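Local coordinates for protein lantibiotic dehydratase (Microbispora corallina, PDB 5EHK) that probably dehydrates serine and threonine residues of the precursor peptide of the lantibiotic NAI-107, in a tRNA-dependent reaction, at residues G473-V478 against N722-V727; D695-P700 against D715-E720; A460-L465 against G669-M674; I134-R139 against G144-V149. All coordinates share one frame; numbering follows the deposited sequence.

Contact 1: residues G473-V478 against N722-V727; sequences GEREIV and NVPRRV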
loop_
_atom_site.group_PDB
_atom_site.type_symbol
_atom_site.label_atom_id
_atom_site.label_comp_id
_atom_site.label_asym_id
_atom_site.label_seq_id
_atom_site.Cartn_x
_atom_site.Cartn_y
_atom_site.Cartn_z
ATOM N N GLY A 473 -29.454 26.392 -2.455
ATOM C CA GLY A 473 -29.055 27.077 -1.226
ATOM C C GLY A 473 -29.521 26.503 0.112
ATOM O O GLY A 473 -29.463 27.189 1.126
ATOM N N GLU A 474 -29.965 25.244 0.111
ATOM C CA GLU A 474 -30.483 24.547 1.291
ATOM C C GLU A 474 -29.388 23.989 2.222
ATOM O O GLU A 474 -28.394 23.435 1.764
ATOM C CB GLU A 474 -31.350 23.382 0.838
ATOM C CG GLU A 474 -32.591 23.768 0.049
ATOM C CD GLU A 474 -33.197 22.571 -0.687
ATOM O OE1 GLU A 474 -32.448 21.605 -0.967
ATOM O OE2 GLU A 474 -34.419 22.580 -0.963
ATOM N N ARG A 475 -29.591 24.104 3.531
ATOM C CA ARG A 475 -28.614 23.629 4.502
ATOM C C ARG A 475 -28.849 22.178 4.882
ATOM O O ARG A 475 -28.054 21.601 5.622
ATOM C CB ARG A 475 -28.728 24.433 5.784
ATOM C CG ARG A 475 -28.381 25.861 5.634
ATOM C CD ARG A 475 -28.956 26.636 6.789
ATOM N NE ARG A 475 -28.310 27.935 6.937
ATOM C CZ ARG A 475 -28.623 28.813 7.878
ATOM N NH1 ARG A 475 -29.570 28.538 8.759
ATOM N NH2 ARG A 475 -27.978 29.961 7.939
ATOM N N GLU A 476 -29.941 21.590 4.400
ATOM C CA GLU A 476 -30.236 20.205 4.711
ATOM C C GLU A 476 -30.779 19.592 3.445
ATOM O O GLU A 476 -31.458 20.255 2.673
ATOM C CB GLU A 476 -31.250 20.099 5.853
ATOM C CG GLU A 476 -30.729 20.625 7.212
ATOM C CD GLU A 476 -31.635 20.284 8.413
ATOM O OE1 GLU A 476 -32.650 19.554 8.233
ATOM O OE2 GLU A 476 -31.334 20.771 9.539
ATOM N N ILE A 477 -30.459 18.330 3.219
ATOM C CA ILE A 477 -30.961 17.602 2.080
ATOM C C ILE A 477 -31.737 16.443 2.692
ATOM O O ILE A 477 -31.430 16.038 3.811
ATOM C CB ILE A 477 -29.789 17.156 1.141
ATOM C CG1 ILE A 477 -30.307 16.710 -0.227
ATOM C CG2 ILE A 477 -28.929 16.044 1.760
ATOM C CD1 ILE A 477 -30.540 17.850 -1.227
ATOM N N VAL A 478 -32.778 15.955 2.016
ATOM C CA VAL A 478 -33.629 14.913 2.589
ATOM C C VAL A 478 -33.526 13.624 1.801
ATOM O O VAL A 478 -33.767 13.610 0.600
ATOM C CB VAL A 478 -35.116 15.328 2.621
ATOM C CG1 VAL A 478 -36.002 14.126 3.002
ATOM C CG2 VAL A 478 -35.335 16.506 3.579
ATOM N N ASN A 722 -23.435 31.415 4.410
ATOM C CA ASN A 722 -24.699 31.453 5.136
ATOM C C ASN A 722 -24.614 30.733 6.489
ATOM O O ASN A 722 -25.475 29.933 6.853
ATOM C CB ASN A 722 -25.842 30.879 4.289
ATOM C CG ASN A 722 -27.222 31.212 4.856
ATOM O OD1 ASN A 722 -27.424 32.227 5.547
ATOM N ND2 ASN A 722 -28.176 30.322 4.603
ATOM N N VAL A 723 -23.578 31.069 7.249
ATOM C CA VAL A 723 -23.372 30.515 8.573
ATOM C C VAL A 723 -24.274 31.238 9.548
ATOM O O VAL A 723 -24.271 32.472 9.616
ATOM C CB VAL A 723 -21.890 30.677 9.012
ATOM C CG1 VAL A 723 -21.647 30.161 10.427
ATOM C CG2 VAL A 723 -20.978 30.018 8.013
ATOM N N PRO A 724 -25.049 30.470 10.318
ATOM C CA PRO A 724 -25.909 31.009 11.372
ATOM C C PRO A 724 -25.138 31.793 12.430
ATOM O O PRO A 724 -23.908 31.757 12.489
ATOM C CB PRO A 724 -26.559 29.755 11.974
ATOM C CG PRO A 724 -25.747 28.602 11.471
ATOM C CD PRO A 724 -25.247 29.028 10.136
ATOM N N ARG A 725 -25.872 32.524 13.258
ATOM C CA ARG A 725 -25.244 33.331 14.290
ATOM C C ARG A 725 -24.718 32.400 15.383
ATOM O O ARG A 725 -23.652 32.633 15.961
ATOM C CB ARG A 725 -26.250 34.357 14.816
ATOM C CG ARG A 725 -25.751 35.317 15.867
ATOM C CD ARG A 725 -26.885 36.239 16.272
ATOM N NE ARG A 725 -27.991 35.489 16.873
ATOM C CZ ARG A 725 -28.089 35.212 18.171
ATOM N NH1 ARG A 725 -27.158 35.638 19.004
ATOM N NH2 ARG A 725 -29.112 34.515 18.640
ATOM N N ARG A 726 -25.455 31.322 15.640
ATOM C CA ARG A 726 -25.011 30.316 16.610
ATOM C C ARG A 726 -24.475 29.064 15.926
ATOM O O ARG A 726 -25.097 28.507 14.998
ATOM C CB ARG A 726 -26.114 29.955 17.612
ATOM C CG ARG A 726 -26.363 31.005 18.695
ATOM C CD ARG A 726 -27.752 30.849 19.303
ATOM N NE ARG A 726 -28.791 31.118 18.312
ATOM C CZ ARG A 726 -30.097 31.008 18.530
ATOM N NH1 ARG A 726 -30.550 30.595 19.707
ATOM N NH2 ARG A 726 -30.947 31.284 17.554
ATOM N N VAL A 727 -23.306 28.634 16.391
ATOM C CA VAL A 727 -22.666 27.454 15.846
ATOM C C VAL A 727 -22.131 26.598 16.977
ATOM O O VAL A 727 -21.881 27.080 18.077
ATOM C CB VAL A 727 -21.527 27.800 14.859
ATOM C CG1 VAL A 727 -22.084 28.479 13.611
ATOM C CG2 VAL A 727 -20.506 28.678 15.523
#
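R475 and N722 mark the nearest approach of two backbones that do not pair: their CA atoms lie 8.8 Å apart, and the gap is bridged by one long side chain, an arginine hydrogen-bonded to the backbone carbonyl of the residue that follows a helix. N722, the first residue past helix 707-721, leaves helical geometry with a positive phi of 66°, and the chain then runs through V723 and P724 into strand 726-730. R475 stands just before strand 476-479. Its CG lies beside the backbone N, and the chain is extended from there to NE, which carries the guanidinium across. R475 NH2 donates to N722 O at 2.7 Å, with an N-H...O angle of 145°. The donor stands above the carbonyl plane, about 40° out of it, and so misses the lone-pair directions. The N722 side chain crosses that of R475 at about a right angle and sets its amide beside the guanidinium. There N722 ND2 lies 3.3 Å from R475 NE, two donors that cannot bond to each other. NH1 of the same guanidinium is in a salt bridge with E768 OE1, so separate nitrogens serve the carbonyl just past the helix and a carboxylate. V723 and P724 rest on W692 of strand 685-693. P724 CD lies over one face of the guanidinium, 3.6 Å from R475 NH2.

Contact 2: residues D695-P700 against D715-E720; sequences DQLRGP and DRWRAE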
loop_
_atom_site.group_PDB
_atom_site.type_symbol
_atom_site.label_atom_id
_atom_site.label_comp_id
_atom_site.label_asym_id
_atom_site.label_seq_id
_atom_site.Cartn_x
_atom_site.Cartn_y
_atom_site.Cartn_z
ATOM N N ASP A 695 -11.251 26.921 6.995
ATOM C CA ASP A 695 -9.907 27.141 6.425
ATOM C C ASP A 695 -9.613 28.638 6.155
ATOM O O ASP A 695 -8.594 29.189 6.586
ATOM C CB ASP A 695 -9.748 26.378 5.110
ATOM C CG ASP A 695 -10.199 24.929 5.200
ATOM O OD1 ASP A 695 -11.424 24.680 5.175
ATOM O OD2 ASP A 695 -9.337 24.033 5.278
ATOM N N GLN A 696 -10.537 29.291 5.458
ATOM C CA GLN A 696 -10.406 30.702 5.100
ATOM C C GLN A 696 -10.131 31.589 6.307
ATOM O O GLN A 696 -9.612 32.694 6.170
ATOM C CB GLN A 696 -11.700 31.197 4.461
ATOM C CG GLN A 696 -12.023 30.617 3.102
ATOM C CD GLN A 696 -13.386 31.071 2.631
ATOM O OE1 GLN A 696 -14.243 31.447 3.447
ATOM N NE2 GLN A 696 -13.604 31.039 1.318
ATOM N N LEU A 697 -10.533 31.130 7.483
ATOM C CA LEU A 697 -10.411 31.942 8.678
ATOM C C LEU A 697 -9.064 31.757 9.382
ATOM O O LEU A 697 -8.786 32.432 10.378
ATOM C CB LEU A 697 -11.562 31.630 9.638
ATOM C CG LEU A 697 -12.966 32.087 9.255
ATOM C CD1 LEU A 697 -13.979 31.390 10.128
ATOM C CD2 LEU A 697 -13.082 33.575 9.422
ATOM N N ARG A 698 -8.232 30.848 8.875
ATOM C CA ARG A 698 -6.994 30.512 9.578
ATOM C C ARG A 698 -5.994 31.651 9.494
ATOM O O ARG A 698 -5.401 32.046 10.501
ATOM C CB ARG A 698 -6.373 29.238 9.014
ATOM C CG ARG A 698 -7.093 27.980 9.431
ATOM C CD ARG A 698 -6.628 26.807 8.601
ATOM N NE ARG A 698 -7.497 25.645 8.757
ATOM C CZ ARG A 698 -7.486 24.593 7.942
ATOM N NH1 ARG A 698 -6.657 24.562 6.908
ATOM N NH2 ARG A 698 -8.310 23.574 8.155
ATOM N N GLY A 699 -5.825 32.175 8.285
ATOM C CA GLY A 699 -4.978 33.325 8.049
ATOM C C GLY A 699 -5.424 34.604 8.742
ATOM O O GLY A 699 -4.587 35.304 9.310
ATOM N N PRO A 700 -6.726 34.943 8.666
ATOM C CA PRO A 700 -7.221 36.117 9.403
ATOM C C PRO A 700 -7.162 35.951 10.922
ATOM O O PRO A 700 -7.108 36.946 11.645
ATOM C CB PRO A 700 -8.668 36.252 8.925
ATOM C CG PRO A 700 -8.678 35.641 7.582
ATOM C CD PRO A 700 -7.692 34.501 7.648
ATOM N N ASP A 715 -17.506 38.066 9.471
ATOM C CA ASP A 715 -18.743 38.515 8.842
ATOM C C ASP A 715 -18.722 38.190 7.361
ATOM O O ASP A 715 -19.750 37.837 6.766
ATOM C CB ASP A 715 -18.863 40.030 9.003
ATOM C CG ASP A 715 -19.254 40.444 10.412
ATOM O OD1 ASP A 715 -20.045 39.722 11.064
ATOM O OD2 ASP A 715 -18.749 41.491 10.870
ATOM N N ARG A 716 -17.537 38.319 6.772
ATOM C CA ARG A 716 -17.313 37.969 5.375
ATOM C C ARG A 716 -17.551 36.474 5.180
ATOM O O ARG A 716 -18.326 36.077 4.311
ATOM C CB ARG A 716 -15.913 38.427 4.922
ATOM C CG ARG A 716 -15.632 38.340 3.428
ATOM C CD ARG A 716 -14.565 39.362 3.010
ATOM N NE ARG A 716 -13.307 39.231 3.753
ATOM C CZ ARG A 716 -12.869 40.107 4.659
ATOM N NH1 ARG A 716 -13.579 41.189 4.957
ATOM N NH2 ARG A 716 -11.716 39.902 5.279
ATOM N N TRP A 717 -16.879 35.658 5.994
ATOM C CA TRP A 717 -17.085 34.210 6.007
ATOM C C TRP A 717 -18.522 33.848 6.353
ATOM O O TRP A 717 -19.124 32.996 5.711
ATOM C CB TRP A 717 -16.139 33.531 6.997
ATOM C CG TRP A 717 -16.393 32.035 7.181
ATOM C CD1 TRP A 717 -16.073 31.033 6.306
ATOM C CD2 TRP A 717 -16.986 31.392 8.323
ATOM N NE1 TRP A 717 -16.442 29.812 6.826
ATOM C CE2 TRP A 717 -17.001 30.005 8.061
ATOM C CE3 TRP A 717 -17.505 31.855 9.536
ATOM C CZ2 TRP A 717 -17.514 29.082 8.968
ATOM C CZ3 TRP A 717 -18.014 30.941 10.432
ATOM C CH2 TRP A 717 -18.013 29.567 10.146
ATOM N N ARG A 718 -19.053 34.478 7.392
ATOM C CA ARG A 718 -20.404 34.191 7.851
ATOM C C ARG A 718 -21.444 34.407 6.758
ATOM O O ARG A 718 -22.356 33.601 6.586
ATOM C CB ARG A 718 -20.739 35.024 9.083
ATOM C CG ARG A 718 -21.333 34.204 10.205
ATOM C CD ARG A 718 -21.197 34.886 11.566
ATOM N NE ARG A 718 -22.116 36.008 11.757
ATOM C CZ ARG A 718 -23.440 35.894 11.787
ATOM N NH1 ARG A 718 -24.013 34.711 11.608
ATOM N NH2 ARG A 718 -24.198 36.967 11.979
ATOM N N ALA A 719 -21.295 35.484 5.998
ATOM C CA ALA A 719 -22.277 35.810 4.973
ATOM C C ALA A 719 -22.010 35.077 3.646
ATOM O O ALA A 719 -22.911 34.909 2.832
ATOM C CB ALA A 719 -22.323 37.306 4.761
ATOM N N GLU A 720 -20.778 34.619 3.447
ATOM C CA GLU A 720 -20.392 33.957 2.208
ATOM C C GLU A 720 -20.901 32.515 2.087
ATOM O O GLU A 720 -21.025 31.979 0.971
ATOM C CB GLU A 720 -18.875 33.961 2.063
ATOM C CG GLU A 720 -18.378 33.343 0.764
ATOM C CD GLU A 720 -16.878 33.193 0.767
ATOM O OE1 GLU A 720 -16.259 33.774 1.690
ATOM O OE2 GLU A 720 -16.332 32.478 -0.117
#
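The indole of W717 is met from two directions by neighbouring residues of 695-697: L697 comes over a face and Q696 at an edge. L697 crosses the tryptophan at about a right angle and sets CD1 above the six-membered ring. L697 CD1 lies 3.8 Å from the centroid of the W717 six-membered ring and 22° off the ring normal, a CH-pi contact in which CD1 is 3.5 Å from W717 CD2. The other methyl, L697 CD2, packs on W717 CB at 3.9 Å. Q696 is extended beyond CG, and its OE1 stands in the indole plane, 3.4 Å from W717 CD1, with the amide plane turned 79° from the ring. E720, one helical turn beyond W717, extends from the opposite direction. Q696 NE2 donates to E720 OE2 in a weak but nearly straight hydrogen bond of 3.4 Å, with an N-H...O angle of 166°. The arrangement folds the short 3-10 turn that follows strand 685-693 back against helix 707-721. R698 closes this turn by a salt bridge from NH2 to D695 OD2 at 3.1 Å, and D695 OD1 is paired with R693. W717 NE1 makes a weak bond to R693 O. Across the dimer interface, R464 of the second subunit packs on Q696, and K468 of that subunit on E720. The two ends of the Q696 amide have distinct partners, which is consistent with its modelled orientation, W721 NE1 giving to OE1 and NE2 facing the carboxylate.

Contact 3: residues A460-L465 against G669-M674; sequences AALARL and GALSEM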
loop_
_atom_site.group_PDB
_atom_site.type_symbol
_atom_site.label_atom_id
_atom_site.label_comp_id
_atom_site.label_asym_id
_atom_site.label_seq_id
_atom_site.Cartn_x
_atom_site.Cartn_y
_atom_site.Cartn_z
ATOM N N ALA A 460 -20.624 9.236 -6.787
ATOM C CA ALA A 460 -21.358 10.118 -7.683
ATOM C C ALA A 460 -22.666 10.484 -6.991
ATOM O O ALA A 460 -23.116 11.623 -7.047
ATOM C CB ALA A 460 -21.618 9.455 -9.019
ATOM N N ALA A 461 -23.261 9.499 -6.326
ATOM C CA ALA A 461 -24.502 9.675 -5.582
ATOM C C ALA A 461 -24.435 10.763 -4.499
ATOM O O ALA A 461 -25.236 11.698 -4.480
ATOM C CB ALA A 461 -24.890 8.356 -4.964
ATOM N N LEU A 462 -23.474 10.638 -3.598
ATOM C CA LEU A 462 -23.264 11.657 -2.581
ATOM C C LEU A 462 -22.995 13.037 -3.197
ATOM O O LEU A 462 -23.530 14.040 -2.732
ATOM C CB LEU A 462 -22.101 11.266 -1.672
ATOM C CG LEU A 462 -22.376 10.920 -0.212
ATOM C CD1 LEU A 462 -23.702 10.194 -0.074
ATOM C CD2 LEU A 462 -21.213 10.082 0.349
ATOM N N ALA A 463 -22.181 13.094 -4.248
ATOM C CA ALA A 463 -21.820 14.386 -4.828
ATOM C C ALA A 463 -23.047 15.143 -5.349
ATOM O O ALA A 463 -23.152 16.353 -5.148
ATOM C CB ALA A 463 -20.748 14.233 -5.913
ATOM N N ARG A 464 -23.957 14.437 -6.020
ATOM C CA ARG A 464 -25.196 15.047 -6.499
ATOM C C ARG A 464 -25.991 15.693 -5.369
ATOM O O ARG A 464 -26.521 16.808 -5.508
ATOM C CB ARG A 464 -26.075 14.018 -7.190
ATOM C CG ARG A 464 -25.734 13.775 -8.629
ATOM C CD ARG A 464 -26.874 13.027 -9.285
ATOM N NE ARG A 464 -27.130 11.786 -8.565
ATOM C CZ ARG A 464 -26.486 10.643 -8.796
ATOM N NH1 ARG A 464 -25.572 10.574 -9.760
ATOM N NH2 ARG A 464 -26.775 9.563 -8.076
ATOM N N LEU A 465 -26.072 14.983 -4.250
ATOM C CA LEU A 465 -26.855 15.456 -3.131
ATOM C C LEU A 465 -26.323 16.805 -2.718
ATOM O O LEU A 465 -27.091 17.723 -2.432
ATOM C CB LEU A 465 -26.780 14.481 -1.953
ATOM C CG LEU A 465 -27.364 13.065 -2.096
ATOM C CD1 LEU A 465 -27.156 12.301 -0.790
ATOM C CD2 LEU A 465 -28.844 13.053 -2.522
ATOM N N GLY A 669 -16.880 10.848 3.115
ATOM C CA GLY A 669 -15.806 10.444 2.229
ATOM C C GLY A 669 -14.977 11.623 1.763
ATOM O O GLY A 669 -14.693 12.532 2.541
ATOM N N ALA A 670 -14.582 11.591 0.493
ATOM C CA ALA A 670 -13.772 12.653 -0.104
ATOM C C ALA A 670 -14.464 14.007 0.018
ATOM O O ALA A 670 -13.797 15.056 0.136
ATOM C CB ALA A 670 -13.507 12.352 -1.560
ATOM N N LEU A 671 -15.802 13.968 0.034
ATOM C CA LEU A 671 -16.613 15.174 0.045
ATOM C C LEU A 671 -16.418 15.980 1.302
ATOM O O LEU A 671 -16.896 17.091 1.407
ATOM C CB LEU A 671 -18.089 14.860 -0.165
ATOM C CG LEU A 671 -18.452 14.673 -1.635
ATOM C CD1 LEU A 671 -19.810 14.030 -1.817
ATOM C CD2 LEU A 671 -18.389 16.029 -2.350
ATOM N N SER A 672 -15.645 15.451 2.230
ATOM C CA SER A 672 -15.400 16.138 3.485
ATOM C C SER A 672 -14.598 17.428 3.285
ATOM O O SER A 672 -14.497 18.263 4.194
ATOM C CB SER A 672 -14.715 15.178 4.459
ATOM O OG SER A 672 -13.672 15.809 5.158
ATOM N N GLU A 673 -14.053 17.601 2.083
ATOM C CA GLU A 673 -13.232 18.773 1.785
ATOM C C GLU A 673 -14.059 20.024 1.441
ATOM O O GLU A 673 -13.536 21.147 1.507
ATOM C CB GLU A 673 -12.263 18.479 0.638
ATOM C CG GLU A 673 -11.297 17.329 0.904
ATOM C CD GLU A 673 -10.414 17.574 2.123
ATOM O OE1 GLU A 673 -9.944 18.724 2.301
ATOM O OE2 GLU A 673 -10.183 16.609 2.893
ATOM N N MET A 674 -15.329 19.821 1.076
ATOM C CA MET A 674 -16.218 20.908 0.714
ATOM C C MET A 674 -16.301 21.901 1.874
ATOM O O MET A 674 -16.187 21.500 3.032
ATOM C CB MET A 674 -17.599 20.367 0.359
ATOM C CG MET A 674 -17.648 19.436 -0.860
ATOM S SD MET A 674 -17.445 20.341 -2.405
ATOM C CE MET A 674 -18.585 21.662 -2.063
#
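L671 CD1 fits against the first turn of helix 460-471, touching L462 CB at 3.6 Å and the backbone N of A463 at 3.5 Å. This is packing of a helix against a 3-10 turn, 670-673, with a single leucine making the touch, and the contact is apolar apart from that amide nitrogen. A463 CB lies a little farther from L671 CD1, at 4.2 Å, so CD1 rests on the helix backbone where L462 passes into A463, and the methyls of L462 meet it less closely than its CB does. Torsion explains the reach: with chi2 at 166°, CD1 continues the line of the side chain away from its own CA and toward the helix. The other methyl of L671, CD2, turns instead toward M674 CG, with L671 CD2 and M674 CG 3.8 Å apart. Backbone bonds hold the turn in shape, E673 N to A670 O and M674 N to L671 O, each 3.2 Å. Just upstream, G669 takes a positive phi of 64°, and its N donates to D667 OD1. On the helix side, R464 N donates to A460 O, and L462 N to S459 OG, which fixes the first turn. L462 is further covered by W666, W668 and L487, so the leucine pair belongs to a larger apolar layer between helix 460-471, helix 481-487 and the loop carrying W666 and W668. A670 packs on A670 of the second subunit, and M674 on A467 of that subunit. S672 O is held by a hydrogen bond to R693 NH1.

Contact 4: residues I134-R139 against G144-V149; sequences IRMRTR and GLFAGV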
loop_
_atom_site.group_PDB
_atom_site.type_symbol
_atom_site.label_atom_id
_atom_site.label_comp_id
_atom_site.label_asym_id
_atom_site.label_seq_id
_atom_site.Cartn_x
_atom_site.Cartn_y
_atom_site.Cartn_z
ATOM N N ILE A 134 -19.254 28.694 29.488
ATOM C CA ILE A 134 -19.951 28.138 28.343
ATOM C C ILE A 134 -20.196 26.652 28.519
ATOM O O ILE A 134 -21.292 26.163 28.229
ATOM C CB ILE A 134 -19.127 28.344 27.065
ATOM C CG1 ILE A 134 -19.010 29.837 26.779
ATOM C CG2 ILE A 134 -19.764 27.632 25.879
ATOM C CD1 ILE A 134 -18.353 30.161 25.485
ATOM N N ARG A 135 -19.184 25.937 29.011
ATOM C CA ARG A 135 -19.320 24.504 29.201
ATOM C C ARG A 135 -20.426 24.200 30.173
ATOM O O ARG A 135 -21.281 23.364 29.894
ATOM C CB ARG A 135 -18.049 23.863 29.735
ATOM C CG ARG A 135 -18.052 22.368 29.527
ATOM C CD ARG A 135 -17.197 21.618 30.520
ATOM N NE ARG A 135 -16.958 20.274 30.011
ATOM C CZ ARG A 135 -15.885 19.916 29.317
ATOM N NH1 ARG A 135 -14.907 20.792 29.091
ATOM N NH2 ARG A 135 -15.778 18.670 28.879
ATOM N N MET A 136 -20.395 24.887 31.311
ATOM C CA MET A 136 -21.307 24.617 32.422
ATOM C C MET A 136 -22.757 24.829 32.028
ATOM O O MET A 136 -23.685 24.263 32.631
ATOM C CB MET A 136 -20.980 25.506 33.613
ATOM C CG MET A 136 -21.659 25.058 34.878
ATOM S SD MET A 136 -20.985 25.818 36.364
ATOM C CE MET A 136 -21.363 24.536 37.564
ATOM N N ARG A 137 -22.944 25.621 30.984
ATOM C CA ARG A 137 -24.273 26.007 30.591
ATOM C C ARG A 137 -24.710 25.372 29.263
ATOM O O ARG A 137 -25.880 25.418 28.895
ATOM C CB ARG A 137 -24.404 27.540 30.669
ATOM C CG ARG A 137 -24.303 28.043 32.151
ATOM C CD ARG A 137 -24.015 29.544 32.347
ATOM N NE ARG A 137 -25.045 30.380 31.713
ATOM C CZ ARG A 137 -26.195 30.782 32.269
ATOM N NH1 ARG A 137 -26.522 30.448 33.518
ATOM N NH2 ARG A 137 -27.026 31.527 31.549
ATOM N N THR A 138 -23.775 24.733 28.564
ATOM C CA THR A 138 -24.087 24.155 27.256
ATOM C C THR A 138 -23.549 22.769 26.939
ATOM O O THR A 138 -24.125 22.101 26.095
ATOM C CB THR A 138 -23.672 25.080 26.099
ATOM O OG1 THR A 138 -22.283 25.430 26.241
ATOM C CG2 THR A 138 -24.528 26.341 26.087
ATOM N N ARG A 139 -22.454 22.342 27.568
ATOM C CA ARG A 139 -21.845 21.038 27.214
ATOM C C ARG A 139 -22.327 19.823 27.977
ATOM O O ARG A 139 -21.925 19.600 29.121
ATOM C CB ARG A 139 -20.310 21.053 27.312
ATOM C CG ARG A 139 -19.675 19.711 26.931
ATOM C CD ARG A 139 -18.969 19.747 25.620
ATOM N NE ARG A 139 -17.526 19.697 25.811
ATOM C CZ ARG A 139 -16.760 18.665 25.480
ATOM N NH1 ARG A 139 -17.290 17.585 24.922
ATOM N NH2 ARG A 139 -15.455 18.725 25.699
ATOM N N GLY A 144 -16.889 17.307 35.377
ATOM C CA GLY A 144 -16.754 17.333 36.826
ATOM C C GLY A 144 -18.024 17.822 37.491
ATOM O O GLY A 144 -18.954 17.050 37.720
ATOM N N LEU A 145 -18.073 19.118 37.781
ATOM C CA LEU A 145 -19.308 19.750 38.236
ATOM C C LEU A 145 -19.970 20.558 37.123
ATOM O O LEU A 145 -20.885 21.344 37.376
ATOM C CB LEU A 145 -19.052 20.654 39.435
ATOM C CG LEU A 145 -18.739 19.898 40.716
ATOM C CD1 LEU A 145 -17.788 20.709 41.578
ATOM C CD2 LEU A 145 -20.048 19.598 41.435
ATOM N N PHE A 146 -19.513 20.354 35.891
ATOM C CA PHE A 146 -20.069 21.073 34.762
ATOM C C PHE A 146 -21.270 20.343 34.192
ATOM O O PHE A 146 -22.218 20.965 33.727
ATOM C CB PHE A 146 -19.005 21.247 33.683
ATOM C CG PHE A 146 -17.864 22.113 34.111
ATOM C CD1 PHE A 146 -17.899 23.481 33.894
ATOM C CD2 PHE A 146 -16.763 21.564 34.740
ATOM C CE1 PHE A 146 -16.856 24.287 34.291
ATOM C CE2 PHE A 146 -15.714 22.363 35.142
ATOM C CZ PHE A 146 -15.765 23.730 34.924
ATOM N N ALA A 147 -21.240 19.017 34.234
ATOM C CA ALA A 147 -22.306 18.241 33.616
ATOM C C ALA A 147 -22.384 16.843 34.197
ATOM O O ALA A 147 -21.438 16.375 34.835
ATOM C CB ALA A 147 -22.105 18.177 32.118
ATOM N N GLY A 148 -23.519 16.180 33.978
ATOM C CA GLY A 148 -23.750 14.894 34.589
ATOM C C GLY A 148 -24.878 14.120 33.958
ATOM O O GLY A 148 -25.347 14.494 32.884
ATOM N N VAL A 149 -25.333 13.066 34.640
ATOM C CA VAL A 149 -26.242 12.090 34.035
ATOM C C VAL A 149 -27.565 11.947 34.796
ATOM O O VAL A 149 -27.658 12.340 35.960
ATOM C CB VAL A 149 -25.590 10.687 33.951
ATOM C CG1 VAL A 149 -24.340 10.745 33.090
ATOM C CG2 VAL A 149 -25.222 10.197 35.335
#
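R135 and M136 both swing CG anti to the backbone N, at chi1 -162° and -166°, and F146 takes chi1 -65°, which lays its CG beside its own N. The first two extend their chains from the last part of helix 119-138, and the F146 ring projects away from strand 147-155, along the flank of R135 and M136. The backbones are close, the CA atoms of M136 and F146 lying 4.4 Å apart. R135 crosses F146 at about a right angle, and its CD packs on F146 CB and CG, each at 3.7 Å. M136 approaches from the ring edge, where M136 CB lies 3.7 Å from F146 CD1. Its sulfur adds an oblique Met-aromatic contact, M136 SD being 5.4 Å from the centroid of the F146 ring, while CE lies alongside L145 O. A147 CB packs against R139 O. Y132 of the same helix also meets the F146 ring, and L145 and F146 both pack on helix 92-98, so the connection is buried between two helices. Backbone bonds from F146 to V18 and G148 to T16 set the strand beside strand 6-17. R139 NE lies over one face of the R135 guanidinium, offset toward its rim, two like-charged groups that do not bond. The methylenes of R135 serve the apolar packing, while its charged end lies by R139, itself close to R735, like charges expected to raise the local positive potential.

Overall arrangement
All four contacts lie in the N-terminal dehydratase part of the chain. Contact 4 closes first, over a handful of residues, and its centre is about 26 Å from that of contact 1, without touching; strands 147-155, 476-479 and 726-730 lie in a branched network of paired strands that may be more than one sheet. Contacts 1 and 3, centres about 17 Å apart, alternate along the chain and touch where I477 packs on L465; a short loop joins helix 460-471 to strand 476-479. Contact 2 is nested within the loop closed by contact 1 and touches it through 722-725, V723 N probably bonding to R718 O. Contacts 2 and 3, centres about 22 Å apart, both meet the second subunit, so this region contributes to the subunit interface.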